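Local coordinates for protein arsenite methyltransferase (Chlamydomonas reinhardtii, PDB 5EVJ) that probably methylates trivalent arsenic, transferring methyl groups from S-adenosylmethionine to form mono-, di- and trimethylated arsenic species, at residues A[88-93]-A[164-169]. The protein carries 15 engineered substitutions. Sequence-based numbering, arbitrary orientation.
Sequences LDLGAG and DLVISN. Engineered in segment 88-93: Ala92 (natural residue Cys).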
ATOM      1  N   LEU A  88       3.406   5.941  -7.538  1.00 26.17           N
ATOM      2  CA  LEU A  88       2.140   6.083  -8.254  1.00 22.19           C
ATOM      3  C   LEU A  88       0.997   6.029  -7.247  1.00 26.22           C
ATOM      4  O   LEU A  88       0.888   5.095  -6.457  1.00 22.75           O
ATOM      5  CB  LEU A  88       2.015   4.950  -9.276  1.00 22.83           C
ATOM      6  CG  LEU A  88       0.711   4.905 -10.088  1.00 24.71           C
ATOM      7  CD1 LEU A  88       0.539   6.202 -10.933  1.00 25.23           C
ATOM      8  CD2 LEU A  88       0.760   3.678 -10.973  1.00 20.31           C
ATOM      9  N   ASP A  89       0.150   7.053  -7.253  1.00 30.82           N
ATOM     10  CA  ASP A  89      -0.937   7.176  -6.331  1.00 29.40           C
ATOM     11  C   ASP A  89      -2.202   6.946  -7.153  1.00 30.49           C
ATOM     12  O   ASP A  89      -2.533   7.728  -8.060  1.00 26.68           O
ATOM     13  CB  ASP A  89      -0.921   8.558  -5.719  1.00 33.25           C
ATOM     14  CG  ASP A  89      -2.019   8.743  -4.664  1.00 38.47           C
ATOM     15  OD1 ASP A  89      -2.353   7.741  -4.034  1.00 39.77           O
ATOM     16  OD2 ASP A  89      -2.567   9.868  -4.458  1.00 37.35           O
ATOM     17  N   LEU A  90      -2.837   5.796  -6.922  1.00 30.38           N
ATOM     18  CA  LEU A  90      -4.048   5.418  -7.642  1.00 29.84           C
ATOM     19  C   LEU A  90      -5.284   6.053  -7.018  1.00 28.39           C
ATOM     20  O   LEU A  90      -5.574   5.784  -5.899  1.00 30.02           O
ATOM     21  CB  LEU A  90      -4.248   3.912  -7.611  1.00 28.86           C
ATOM     22  CG  LEU A  90      -3.225   2.988  -8.301  1.00 30.34           C
ATOM     23  CD1 LEU A  90      -3.757   1.568  -8.149  1.00 25.41           C
ATOM     24  CD2 LEU A  90      -2.960   3.295  -9.765  1.00 26.12           C
ATOM     25  N   GLY A  91      -5.997   6.903  -7.749  1.00 32.90           N
ATOM     26  CA  GLY A  91      -7.248   7.512  -7.279  1.00 29.16           C
ATOM     27  C   GLY A  91      -6.871   8.694  -6.439  1.00 30.20           C
ATOM     28  O   GLY A  91      -7.329   8.839  -5.323  1.00 26.43           O
ATOM     29  N   ALA A  92      -6.010   9.549  -6.972  1.00 34.63           N
ATOM     30  CA  ALA A  92      -5.429  10.584  -6.138  1.00 30.85           C
ATOM     31  C   ALA A  92      -6.433  11.602  -5.651  1.00 31.79           C
ATOM     32  O   ALA A  92      -6.149  12.344  -4.680  1.00 35.89           O
ATOM     33  CB  ALA A  92      -4.300  11.270  -6.877  1.00 33.07           C
ATOM     34  N   GLY A  93      -7.613  11.656  -6.281  1.00 33.16           N
ATOM     35  CA  GLY A  93      -8.632  12.641  -5.875  1.00 34.79           C
ATOM     36  C   GLY A  93      -8.017  14.070  -5.897  1.00 37.74           C
ATOM     37  O   GLY A  93      -7.300  14.464  -6.812  1.00 38.85           O
ATOM     38  N   ASP A 164       8.387   2.624  -8.177  1.00 19.58           N
ATOM     39  CA  ASP A 164       8.865   1.827  -7.063  1.00 20.83           C
ATOM     40  C   ASP A 164       7.756   1.445  -6.099  1.00 20.64           C
ATOM     41  O   ASP A 164       7.844   0.379  -5.536  1.00 19.48           O
ATOM     42  CB  ASP A 164       9.925   2.596  -6.318  1.00 20.09           C
ATOM     43  CG  ASP A 164      11.123   2.914  -7.234  1.00 21.83           C
ATOM     44  OD1 ASP A 164      11.776   1.960  -7.741  1.00 17.96           O
ATOM     45  OD2 ASP A 164      11.377   4.118  -7.408  1.00 20.41           O
ATOM     46  N   LEU A 165       6.732   2.316  -5.936  1.00 19.40           N
ATOM     47  CA  LEU A 165       5.648   2.119  -5.016  1.00 19.14           C
ATOM     48  C   LEU A 165       4.425   2.423  -5.786  1.00 23.43           C
ATOM     49  O   LEU A 165       4.393   3.429  -6.576  1.00 22.51           O
ATOM     50  CB  LEU A 165       5.641   3.136  -3.833  1.00 19.83           C
ATOM     51  CG  LEU A 165       6.504   2.834  -2.612  1.00 21.71           C
ATOM     52  CD1 LEU A 165       6.091   1.529  -1.944  1.00 18.45           C
ATOM     53  CD2 LEU A 165       8.010   2.723  -2.984  1.00 21.71           C
ATOM     54  N   VAL A 166       3.369   1.639  -5.502  1.00 22.85           N
ATOM     55  CA  VAL A 166       2.033   1.985  -5.955  1.00 21.86           C
ATOM     56  C   VAL A 166       1.231   2.084  -4.707  1.00 22.11           C
ATOM     57  O   VAL A 166       1.275   1.176  -3.894  1.00 25.81           O
ATOM     58  CB  VAL A 166       1.446   0.951  -6.978  1.00 22.01           C
ATOM     59  CG1 VAL A 166       0.009   1.258  -7.266  1.00 20.97           C
ATOM     60  CG2 VAL A 166       2.201   1.022  -8.305  1.00 23.12           C
ATOM     61  N   ILE A 167       0.505   3.191  -4.524  1.00 22.95           N
ATOM     62  CA  ILE A 167      -0.300   3.429  -3.321  1.00 22.96           C
ATOM     63  C   ILE A 167      -1.739   3.808  -3.692  1.00 24.17           C
ATOM     64  O   ILE A 167      -2.009   4.289  -4.825  1.00 19.34           O
ATOM     65  CB  ILE A 167       0.287   4.488  -2.321  1.00 23.39           C
ATOM     66  CG1 ILE A 167      -0.058   5.913  -2.776  1.00 25.37           C
ATOM     67  CG2 ILE A 167       1.772   4.208  -1.975  1.00 20.08           C
ATOM     68  CD1 ILE A 167       0.679   7.028  -2.004  1.00 26.51           C
ATOM     69  N   SER A 168      -2.649   3.597  -2.722  1.00 23.87           N
ATOM     70  CA  SER A 168      -4.065   3.752  -2.956  1.00 25.85           C
ATOM     71  C   SER A 168      -4.768   3.884  -1.645  1.00 28.93           C
ATOM     72  O   SER A 168      -4.339   3.339  -0.643  1.00 24.72           O
ATOM     73  CB  SER A 168      -4.643   2.531  -3.665  1.00 28.74           C
ATOM     74  OG  SER A 168      -5.857   2.876  -4.308  1.00 32.92           O
ATOM     75  N   ASN A 169      -5.905   4.573  -1.648  1.00 33.13           N
ATOM     76  CA  ASN A 169      -6.596   4.778  -0.389  1.00 34.71           C
ATOM     77  C   ASN A 169      -8.099   4.618  -0.577  1.00 36.73           C
ATOM     78  O   ASN A 169      -8.780   5.563  -1.019  1.00 37.85           O
ATOM     79  CB  ASN A 169      -6.197   6.132   0.171  1.00 32.14           C
ATOM     80  CG  ASN A 169      -6.613   6.314   1.614  1.00 38.76           C
ATOM     81  OD1 ASN A 169      -7.482   5.596   2.107  1.00 48.27           O
ATOM     82  ND2 ASN A 169      -6.034   7.315   2.293  1.00 32.73           N
TER
HETATM   83  O   HOH W   1      -6.602   6.847  -3.082  1.00 27.33           O
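Leu88 sits beside Val166 and Asp89 beside Ile167 in parallel register, joined by three nearly straight backbone bonds: Leu88 N to Leu165 O (2.9 Å), Ile167 N to Leu88 O and Leu90 N to Ile167 O. On one face Leu88 lies alongside Val166, CD2 against CG2 at 4.0 Å. Leu90 crosses at a slant and sets CG 3.8 Å from Val166 CG1. On the other, Asp89 has CG anti to its backbone N (chi1 -177°), which brings OD1 to 3.2 Å from Ile167 CG1; the carboxylate here rests on a hydrocarbon chain. An alanine in place of Asp89 would probably open a gap beside Ile167 CG1 and CD1. Past the paired residues the strands part, and a water accepts from Asn169 N (2.8 Å) and can donate to Gly91 O, one of several acceptors within its reach. Asn169 ND2 is held by Asp97 OD2 and Gly75 O. Gly93 N binds Asp115 OD2 in a glycine-rich turn consistent with the cofactor-binding loop of Rossmann-like methyltransferases. Helix 178-188 covers the face of Leu88, Leu90 and Val166, helix 96-104 packs on Asp89, and strands 110-115 and 193-202 continue the sheet beyond this central pair.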